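Local coordinates for protein KLLA0E03807p (Kluyveromyces lactis, PDB 3SQI) that binds DNA through this N-terminal part of Ndc10, a protein that serves as a platform for inner kinetochore assembly in budding yeast, at residues Leu110-Trp118 / Phe195-Val204; His129-Leu139 / Leu248-Phe256. All blocks are in the same frame, centred on the assembly; numbering follows the deposited sequence.

Interaction 1: Leu110-Trp118 / Phe195-Val204; sequences LQKISINLW and FTCPIFTMAV
W118, at the C-terminal end of helix 107-118, meets F195, F200, T201 and V204, and its indole supplies much of the contact. The one hydrogen bond between the two segments runs from W118 NE1 to F195 O, 2.7 Å long with an N-H...O angle of 157°. The acceptor lies in the indole plane, while the nitrogen is tilted slightly from the plane of the carbonyl. Q144 of helix 133-149 also donates to F195 O, which therefore takes two bonds in a buried place. T201 OG1, hydrogen-bonded to Q144 as well, comes obliquely to the indole at W118 CZ2.

The two phenylalanines meet different parts of the indole in different ways. F195 turns its edge to the face of the five-membered ring, a T-shaped pair with planes at 78°; CD1 of F195 is the atom that sits over that face. F200 lies nearly parallel to the six-membered ring, but slid so far that the rings barely overlap.

This aromatic cluster sits where two almost parallel helices, 110-118 and 198-204, run with axes 12.7 Å apart. Helix 133-149 contributes L140 against W118 and L137 against V204. The fold is consistent with a relationship to tyrosine recombinases.

Smaller side chains pack around the rest of the contact. V204 CG2 reaches the rim of the indole, 3.9 Å from W118 CZ3. Toward the N-terminal end of the segment 110-118, CD2 of L110 rests 3.8 Å from T196 CB. With T196 CG2 anti to its carbonyl carbon, that methyl faces S114, while the T196 hydroxyl bonds to S193. S114 OG itself donates back to L110 O.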
loop_
_atom_site.group_PDB
_atom_site.type_symbol
_atom_site.label_atom_id
_atom_site.label_comp_id
_atom_site.label_asym_id
_atom_site.label_seq_id
_atom_site.Cartn_x
_atom_site.Cartn_y
_atom_site.Cartn_z
ATOM N N LEU A 110 -6.549 -11.528 3.595
ATOM C CA LEU A 110 -6.529 -10.185 4.146
ATOM C C LEU A 110 -7.748 -10.005 5.048
ATOM O O LEU A 110 -7.623 -9.969 6.270
ATOM C CB LEU A 110 -6.559 -9.157 3.014
ATOM C CG LEU A 110 -6.377 -7.691 3.397
ATOM C CD1 LEU A 110 -4.905 -7.380 3.644
ATOM C CD2 LEU A 110 -6.944 -6.793 2.311
ATOM N N GLN A 111 -8.929 -9.945 4.436
ATOM C CA GLN A 111 -10.183 -9.762 5.164
ATOM C C GLN A 111 -10.225 -10.655 6.386
ATOM O O GLN A 111 -10.193 -10.176 7.524
ATOM C CB GLN A 111 -11.380 -10.101 4.277
ATOM C CG GLN A 111 -11.508 -9.282 3.000
ATOM C CD GLN A 111 -12.754 -9.657 2.213
ATOM O OE1 GLN A 111 -13.469 -10.593 2.571
ATOM N NE2 GLN A 111 -13.019 -8.926 1.138
ATOM N N LYS A 112 -10.239 -11.961 6.153
ATOM C CA LYS A 112 -10.358 -12.905 7.258
ATOM C C LYS A 112 -9.450 -12.553 8.430
ATOM O O LYS A 112 -9.871 -12.653 9.575
ATOM C CB LYS A 112 -10.100 -14.338 6.793
ATOM C CG LYS A 112 -9.905 -15.322 7.933
ATOM C CD LYS A 112 -11.227 -15.698 8.569
ATOM C CE LYS A 112 -11.051 -16.796 9.601
ATOM N NZ LYS A 112 -10.400 -17.989 9.001
ATOM N N ILE A 113 -8.232 -12.103 8.149
ATOM C CA ILE A 113 -7.343 -11.698 9.226
ATOM C C ILE A 113 -7.738 -10.341 9.822
ATOM O O ILE A 113 -7.995 -10.226 11.027
ATOM C CB ILE A 113 -5.862 -11.646 8.810
ATOM C CG1 ILE A 113 -5.268 -13.051 8.713
ATOM C CG2 ILE A 113 -5.076 -10.842 9.829
ATOM C CD1 ILE A 113 -3.854 -13.185 9.306
ATOM N N SER A 114 -7.732 -9.312 8.974
ATOM C CA SER A 114 -7.694 -7.940 9.462
ATOM C C SER A 114 -8.733 -7.829 10.568
ATOM O O SER A 114 -8.418 -7.554 11.729
ATOM C CB SER A 114 -7.980 -6.960 8.342
ATOM O OG SER A 114 -7.188 -7.220 7.212
ATOM N N ILE A 115 -9.958 -8.188 10.215
ATOM C CA ILE A 115 -11.092 -8.176 11.143
ATOM C C ILE A 115 -10.763 -8.768 12.523
ATOM O O ILE A 115 -10.861 -8.090 13.553
ATOM C CB ILE A 115 -12.286 -8.918 10.524
ATOM C CG1 ILE A 115 -13.565 -8.696 11.320
ATOM C CG2 ILE A 115 -11.988 -10.398 10.325
ATOM C CD1 ILE A 115 -14.660 -9.637 10.918
ATOM N N ASN A 116 -10.407 -10.045 12.544
ATOM C CA ASN A 116 -10.033 -10.726 13.785
ATOM C C ASN A 116 -8.965 -9.987 14.597
ATOM O O ASN A 116 -8.992 -10.012 15.828
ATOM C CB ASN A 116 -9.540 -12.153 13.507
ATOM C CG ASN A 116 -10.648 -13.078 13.054
ATOM O OD1 ASN A 116 -11.289 -13.742 13.867
ATOM N ND2 ASN A 116 -10.881 -13.125 11.754
ATOM N N LEU A 117 -8.009 -9.364 13.914
ATOM C CA LEU A 117 -6.959 -8.613 14.601
ATOM C C LEU A 117 -7.428 -7.242 15.112
ATOM O O LEU A 117 -6.826 -6.678 16.027
ATOM C CB LEU A 117 -5.708 -8.487 13.733
ATOM C CG LEU A 117 -4.711 -9.626 13.952
ATOM C CD1 LEU A 117 -3.306 -9.236 13.481
ATOM C CD2 LEU A 117 -4.689 -9.994 15.404
ATOM N N TRP A 118 -8.499 -6.717 14.523
ATOM C CA TRP A 118 -9.166 -5.539 15.067
ATOM C C TRP A 118 -9.967 -5.907 16.318
ATOM O O TRP A 118 -9.977 -5.160 17.294
ATOM C CB TRP A 118 -10.091 -4.897 14.027
ATOM C CG TRP A 118 -9.378 -4.084 12.981
ATOM C CD1 TRP A 118 -9.152 -4.432 11.681
ATOM C CD2 TRP A 118 -8.801 -2.785 13.154
ATOM N NE1 TRP A 118 -8.467 -3.433 11.035
ATOM C CE2 TRP A 118 -8.237 -2.411 11.918
ATOM C CE3 TRP A 118 -8.699 -1.905 14.234
ATOM C CZ2 TRP A 118 -7.587 -1.194 11.734
ATOM C CZ3 TRP A 118 -8.054 -0.701 14.051
ATOM C CH2 TRP A 118 -7.507 -0.354 12.809
ATOM N N PHE A 195 -11.172 -1.289 7.772
ATOM C CA PHE A 195 -10.510 -2.330 8.553
ATOM C C PHE A 195 -9.341 -2.923 7.799
ATOM O O PHE A 195 -8.263 -3.114 8.363
ATOM C CB PHE A 195 -11.508 -3.406 8.967
ATOM C CG PHE A 195 -12.607 -2.880 9.836
ATOM C CD1 PHE A 195 -12.375 -2.605 11.176
ATOM C CD2 PHE A 195 -13.864 -2.629 9.312
ATOM C CE1 PHE A 195 -13.387 -2.103 11.984
ATOM C CE2 PHE A 195 -14.880 -2.130 10.113
ATOM C CZ PHE A 195 -14.642 -1.867 11.451
ATOM N N THR A 196 -9.557 -3.174 6.512
ATOM C CA THR A 196 -8.526 -3.719 5.637
ATOM C C THR A 196 -7.635 -2.606 5.083
ATOM O O THR A 196 -6.785 -2.849 4.220
ATOM C CB THR A 196 -9.135 -4.529 4.485
ATOM O OG1 THR A 196 -10.137 -3.748 3.829
ATOM C CG2 THR A 196 -9.777 -5.796 5.015
ATOM N N CYS A 197 -7.864 -1.382 5.557
ATOM C CA CYS A 197 -6.985 -0.254 5.237
ATOM C C CYS A 197 -5.806 -0.148 6.207
ATOM O O CYS A 197 -5.999 -0.059 7.420
ATOM C CB CYS A 197 -7.760 1.060 5.206
ATOM S SG CYS A 197 -6.677 2.487 5.011
ATOM N N PRO A 198 -4.578 -0.181 5.668
ATOM C CA PRO A 198 -3.323 -0.169 6.427
ATOM C C PRO A 198 -3.046 1.179 7.050
ATOM O O PRO A 198 -2.332 1.249 8.049
ATOM C CB PRO A 198 -2.266 -0.451 5.356
ATOM C CG PRO A 198 -2.835 0.123 4.128
ATOM C CD PRO A 198 -4.331 -0.134 4.218
ATOM N N ILE A 199 -3.583 2.237 6.446
ATOM C CA ILE A 199 -3.349 3.587 6.936
ATOM C C ILE A 199 -4.229 3.907 8.144
ATOM O O ILE A 199 -3.788 4.549 9.086
ATOM C CB ILE A 199 -3.593 4.627 5.842
ATOM C CG1 ILE A 199 -2.651 4.379 4.670
ATOM C CG2 ILE A 199 -3.418 6.044 6.397
ATOM C CD1 ILE A 199 -3.016 5.184 3.444
ATOM N N PHE A 200 -5.482 3.473 8.094
ATOM C CA PHE A 200 -6.378 3.583 9.228
ATOM C C PHE A 200 -5.752 2.817 10.378
ATOM O O PHE A 200 -5.647 3.303 11.513
ATOM C CB PHE A 200 -7.718 2.960 8.863
ATOM C CG PHE A 200 -8.698 2.934 9.987
ATOM C CD1 PHE A 200 -9.303 1.751 10.365
ATOM C CD2 PHE A 200 -9.018 4.088 10.669
ATOM C CE1 PHE A 200 -10.213 1.724 11.399
ATOM C CE2 PHE A 200 -9.924 4.066 11.707
ATOM C CZ PHE A 200 -10.521 2.885 12.072
ATOM N N THR A 201 -5.327 1.606 10.061
ATOM C CA THR A 201 -4.611 0.768 11.003
ATOM C C THR A 201 -3.468 1.553 11.617
ATOM O O THR A 201 -3.317 1.605 12.838
ATOM C CB THR A 201 -4.051 -0.477 10.297
ATOM O OG1 THR A 201 -5.139 -1.289 9.823
ATOM C CG2 THR A 201 -3.154 -1.288 11.240
ATOM N N MET A 202 -2.672 2.186 10.768
ATOM C CA MET A 202 -1.507 2.907 11.244
ATOM C C MET A 202 -1.896 4.116 12.090
ATOM O O MET A 202 -1.135 4.557 12.951
ATOM C CB MET A 202 -0.649 3.355 10.074
ATOM C CG MET A 202 0.603 4.089 10.502
ATOM S SD MET A 202 1.432 4.766 9.063
ATOM C CE MET A 202 0.011 5.124 8.030
ATOM N N ALA A 203 -3.081 4.654 11.832
ATOM C CA ALA A 203 -3.559 5.825 12.549
ATOM C C ALA A 203 -3.917 5.423 13.965
ATOM O O ALA A 203 -3.433 6.023 14.923
ATOM C CB ALA A 203 -4.755 6.442 11.841
ATOM N N VAL A 204 -4.747 4.394 14.105
ATOM C CA VAL A 204 -5.079 3.924 15.442
ATOM C C VAL A 204 -3.802 3.541 16.171
ATOM O O VAL A 204 -3.521 4.030 17.271
ATOM C CB VAL A 204 -6.025 2.712 15.438
ATOM C CG1 VAL A 204 -6.205 2.204 16.848
ATOM C CG2 VAL A 204 -7.375 3.075 14.847
#

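Interaction 2: His129-Leu139 / Leu248-Phe256; sequences HFKTCQDKLKL and LGNWYPTIF
L139 is the knob that projects from helix 133-149 into a hole formed by L248, W251, Y252 and I255. L139 CG stands anti to the backbone N (chi1 -170°), putting the fork over the hole, where its two methyls meet different walls. CD1 lies 3.6 Å from L248 CD2 and makes an off-centre CH-pi contact with the Y252 ring, 4.2 Å from its centroid; CD2 is turned to I255. Helices 133-139 and 248-256 cross nearly at right angles (-97°).

The reverse bump is W251, whose indole fills a groove between the loop 129-132 and the first turns of helix 133-149, a start marked by the capping box of T132 and D135. H129 lies over one face of the indole, with CD2 3.6 Å from W251 NE1. F130 comes in obliquely, its CE2 3.5 Å from W251 CE3, and also points its edge at W251 O. At the far rim stand D135 and K138, joined by a salt bridge of 3.2 Å between K138 NZ and D135 OD1. An alanine at W251 would probably open a gap in this groove and leave the H129 and F130 rings freer to turn. H129 and W251 each also pack against a phosphate of the bound DNA.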
loop_
_atom_site.group_PDB
_atom_site.type_symbol
_atom_site.label_atom_id
_atom_site.label_comp_id
_atom_site.label_asym_id
_atom_site.label_seq_id
_atom_site.Cartn_x
_atom_site.Cartn_y
_atom_site.Cartn_z
ATOM N N HIS A 129 1.530 -13.469 23.584
ATOM C CA HIS A 129 1.538 -12.132 23.009
ATOM C C HIS A 129 0.099 -11.711 22.743
ATOM O O HIS A 129 -0.835 -12.446 23.067
ATOM C CB HIS A 129 2.350 -12.089 21.710
ATOM C CG HIS A 129 3.098 -13.351 21.411
ATOM N ND1 HIS A 129 2.478 -14.504 20.979
ATOM C CD2 HIS A 129 4.423 -13.638 21.464
ATOM C CE1 HIS A 129 3.384 -15.447 20.786
ATOM N NE2 HIS A 129 4.571 -14.945 21.075
ATOM N N PHE A 130 -0.080 -10.525 22.172
ATOM C CA PHE A 130 -1.409 -10.056 21.800
ATOM C C PHE A 130 -2.335 -9.804 22.992
ATOM O O PHE A 130 -3.554 -9.933 22.871
ATOM C CB PHE A 130 -2.074 -11.063 20.861
ATOM C CG PHE A 130 -1.293 -11.339 19.611
ATOM C CD1 PHE A 130 -1.224 -12.623 19.095
ATOM C CD2 PHE A 130 -0.641 -10.317 18.943
ATOM C CE1 PHE A 130 -0.512 -12.883 17.942
ATOM C CE2 PHE A 130 0.074 -10.572 17.786
ATOM C CZ PHE A 130 0.139 -11.858 17.286
ATOM N N LYS A 131 -1.768 -9.451 24.140
ATOM C CA LYS A 131 -2.589 -9.103 25.296
ATOM C C LYS A 131 -3.347 -7.809 25.022
ATOM O O LYS A 131 -4.551 -7.716 25.262
ATOM C CB LYS A 131 -1.730 -8.965 26.559
ATOM C CG LYS A 131 -1.927 -7.659 27.329
ATOM C CD LYS A 131 -3.269 -7.599 28.058
ATOM C CE LYS A 131 -3.484 -6.235 28.714
ATOM N NZ LYS A 131 -4.782 -6.147 29.442
ATOM N N THR A 132 -2.627 -6.818 24.507
ATOM C CA THR A 132 -3.190 -5.500 24.251
ATOM C C THR A 132 -3.820 -5.437 22.864
ATOM O O THR A 132 -3.830 -6.426 22.131
ATOM C CB THR A 132 -2.101 -4.418 24.337
ATOM O OG1 THR A 132 -1.602 -4.134 23.025
ATOM C CG2 THR A 132 -0.953 -4.891 25.217
ATOM N N CYS A 133 -4.358 -4.273 22.513
ATOM C CA CYS A 133 -4.800 -4.024 21.150
ATOM C C CYS A 133 -3.669 -3.427 20.317
ATOM O O CYS A 133 -3.748 -3.369 19.082
ATOM C CB CYS A 133 -6.014 -3.093 21.141
ATOM S SG CYS A 133 -7.589 -3.927 21.445
ATOM N N GLN A 134 -2.609 -2.998 20.996
ATOM C CA GLN A 134 -1.466 -2.406 20.312
ATOM C C GLN A 134 -0.577 -3.484 19.703
ATOM O O GLN A 134 0.065 -3.257 18.679
ATOM C CB GLN A 134 -0.649 -1.516 21.250
ATOM C CG GLN A 134 0.364 -0.648 20.516
ATOM C CD GLN A 134 1.283 0.122 21.450
ATOM O OE1 GLN A 134 0.951 0.361 22.612
ATOM N NE2 GLN A 134 2.450 0.510 20.943
ATOM N N ASP A 135 -0.536 -4.653 20.331
ATOM C CA ASP A 135 0.201 -5.779 19.766
ATOM C C ASP A 135 -0.495 -6.283 18.501
ATOM O O ASP A 135 0.123 -6.392 17.423
ATOM C CB ASP A 135 0.324 -6.892 20.798
ATOM C CG ASP A 135 1.000 -6.426 22.073
ATOM O OD1 ASP A 135 2.066 -5.780 21.974
ATOM O OD2 ASP A 135 0.463 -6.694 23.169
ATOM N N LYS A 136 -1.791 -6.559 18.636
ATOM C CA LYS A 136 -2.625 -6.912 17.494
ATOM C C LYS A 136 -2.448 -5.910 16.361
ATOM O O LYS A 136 -2.217 -6.294 15.215
ATOM C CB LYS A 136 -4.103 -6.961 17.887
ATOM C CG LYS A 136 -4.465 -7.992 18.939
ATOM C CD LYS A 136 -5.976 -8.055 19.105
ATOM C CE LYS A 136 -6.393 -9.036 20.186
ATOM N NZ LYS A 136 -7.875 -9.047 20.366
ATOM N N LEU A 137 -2.561 -4.622 16.670
ATOM C CA LEU A 137 -2.436 -3.617 15.618
ATOM C C LEU A 137 -1.031 -3.536 15.018
ATOM O O LEU A 137 -0.879 -3.275 13.830
ATOM C CB LEU A 137 -2.910 -2.249 16.101
ATOM C CG LEU A 137 -4.432 -2.169 16.175
ATOM C CD1 LEU A 137 -4.882 -0.732 16.272
ATOM C CD2 LEU A 137 -5.035 -2.832 14.952
ATOM N N LYS A 138 -0.009 -3.759 15.832
ATOM C CA LYS A 138 1.356 -3.708 15.333
ATOM C C LYS A 138 1.514 -4.769 14.250
ATOM O O LYS A 138 1.884 -4.473 13.092
ATOM C CB LYS A 138 2.341 -3.948 16.477
ATOM C CG LYS A 138 3.734 -3.402 16.227
ATOM C CD LYS A 138 4.576 -3.408 17.496
ATOM C CE LYS A 138 3.773 -2.951 18.698
ATOM N NZ LYS A 138 3.417 -4.106 19.576
ATOM N N LEU A 139 1.204 -6.010 14.621
ATOM C CA LEU A 139 1.270 -7.084 13.643
ATOM C C LEU A 139 0.431 -6.717 12.427
ATOM O O LEU A 139 0.928 -6.686 11.304
ATOM C CB LEU A 139 0.775 -8.405 14.229
ATOM C CG LEU A 139 1.033 -9.619 13.333
ATOM C CD1 LEU A 139 2.530 -9.869 13.203
ATOM C CD2 LEU A 139 0.334 -10.859 13.860
ATOM N N LEU A 248 8.408 -11.376 15.198
ATOM C CA LEU A 248 7.292 -11.353 14.267
ATOM C C LEU A 248 7.003 -12.753 13.741
ATOM O O LEU A 248 5.844 -13.154 13.641
ATOM C CB LEU A 248 7.567 -10.412 13.096
ATOM C CG LEU A 248 7.171 -8.944 13.258
ATOM C CD1 LEU A 248 7.015 -8.305 11.884
ATOM C CD2 LEU A 248 5.880 -8.803 14.061
ATOM N N GLY A 249 8.061 -13.489 13.403
ATOM C CA GLY A 249 7.924 -14.851 12.916
ATOM C C GLY A 249 7.136 -15.753 13.851
ATOM O O GLY A 249 6.536 -16.737 13.421
ATOM N N ASN A 250 7.168 -15.433 15.141
ATOM C CA ASN A 250 6.332 -16.107 16.127
ATOM C C ASN A 250 4.920 -15.563 16.105
ATOM O O ASN A 250 3.949 -16.320 16.072
ATOM C CB ASN A 250 6.917 -15.949 17.529
ATOM C CG ASN A 250 8.268 -16.615 17.670
ATOM O OD1 ASN A 250 8.515 -17.672 17.085
ATOM N ND2 ASN A 250 9.155 -15.995 18.438
ATOM N N TRP A 251 4.811 -14.238 16.116
ATOM C CA TRP A 251 3.504 -13.593 16.139
ATOM C C TRP A 251 2.600 -14.083 15.008
ATOM O O TRP A 251 1.398 -14.277 15.204
ATOM C CB TRP A 251 3.649 -12.069 16.087
ATOM C CG TRP A 251 4.320 -11.497 17.298
ATOM C CD1 TRP A 251 5.263 -12.103 18.074
ATOM C CD2 TRP A 251 4.092 -10.207 17.882
ATOM N NE1 TRP A 251 5.641 -11.272 19.099
ATOM C CE2 TRP A 251 4.936 -10.103 19.005
ATOM C CE3 TRP A 251 3.257 -9.133 17.562
ATOM C CZ2 TRP A 251 4.968 -8.967 19.813
ATOM C CZ3 TRP A 251 3.290 -8.005 18.367
ATOM C CH2 TRP A 251 4.141 -7.931 19.478
ATOM N N TYR A 252 3.192 -14.292 13.833
ATOM C CA TYR A 252 2.445 -14.624 12.622
ATOM C C TYR A 252 1.699 -15.958 12.628
ATOM O O TYR A 252 0.480 -15.980 12.464
ATOM C CB TYR A 252 3.361 -14.548 11.402
ATOM C CG TYR A 252 3.137 -13.319 10.555
ATOM C CD1 TYR A 252 2.067 -13.249 9.675
ATOM C CD2 TYR A 252 4.000 -12.234 10.629
ATOM C CE1 TYR A 252 1.856 -12.127 8.893
ATOM C CE2 TYR A 252 3.799 -11.106 9.852
ATOM C CZ TYR A 252 2.726 -11.058 8.984
ATOM O OH TYR A 252 2.523 -9.938 8.209
ATOM N N PRO A 253 2.421 -17.077 12.805
ATOM C CA PRO A 253 1.690 -18.346 12.764
ATOM C C PRO A 253 0.619 -18.347 13.838
ATOM O O PRO A 253 -0.457 -18.912 13.646
ATOM C CB PRO A 253 2.767 -19.386 13.079
ATOM C CG PRO A 253 3.874 -18.629 13.723
ATOM C CD PRO A 253 3.850 -17.275 13.098
ATOM N N THR A 254 0.922 -17.692 14.956
ATOM C CA THR A 254 0.002 -17.600 16.080
ATOM C C THR A 254 -1.364 -17.103 15.617
ATOM O O THR A 254 -2.399 -17.636 16.017
ATOM C CB THR A 254 0.541 -16.653 17.180
ATOM O OG1 THR A 254 1.917 -16.949 17.447
ATOM C CG2 THR A 254 -0.255 -16.821 18.460
ATOM N N ILE A 255 -1.365 -16.083 14.768
ATOM C CA ILE A 255 -2.614 -15.518 14.272
ATOM C C ILE A 255 -3.241 -16.349 13.155
ATOM O O ILE A 255 -4.450 -16.579 13.157
ATOM C CB ILE A 255 -2.434 -14.064 13.792
ATOM C CG1 ILE A 255 -3.790 -13.457 13.442
ATOM C CG2 ILE A 255 -1.498 -14.002 12.598
ATOM C CD1 ILE A 255 -4.792 -13.512 14.577
ATOM N N PHE A 256 -2.419 -16.799 12.209
ATOM C CA PHE A 256 -2.889 -17.668 11.137
ATOM C C PHE A 256 -3.545 -18.914 11.727
ATOM O O PHE A 256 -4.583 -19.373 11.247
ATOM C CB PHE A 256 -1.730 -18.052 10.214
ATOM C CG PHE A 256 -1.575 -17.150 9.028
ATOM C CD1 PHE A 256 -1.767 -17.632 7.747
ATOM C CD2 PHE A 256 -1.255 -15.812 9.194
ATOM C CE1 PHE A 256 -1.631 -16.802 6.652
ATOM C CE2 PHE A 256 -1.119 -14.974 8.102
ATOM C CZ PHE A 256 -1.310 -15.469 6.829
#

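Overall arrangement
Interactions 1 and 2 have centres about 13 Å apart on the same side of the chain's centre and join four helices: 107-118, 133-149, 198-210 and 245-259. Their segments alternate along the sequence, 110-118, 129-139, 195-204, 248-256, so each contact ties an earlier helix to one much later. The two also touch directly: V204 packs on L137, L117 on I255 and I113 on F256, making one continuous helical core within domain 2 of this CBF3 subunit. Interaction 2 comes within about 3 Å of the bound DNA at its nearest atom, interaction 1 within about 13 Å. The core thus runs from the DNA surface into the interior of the protein.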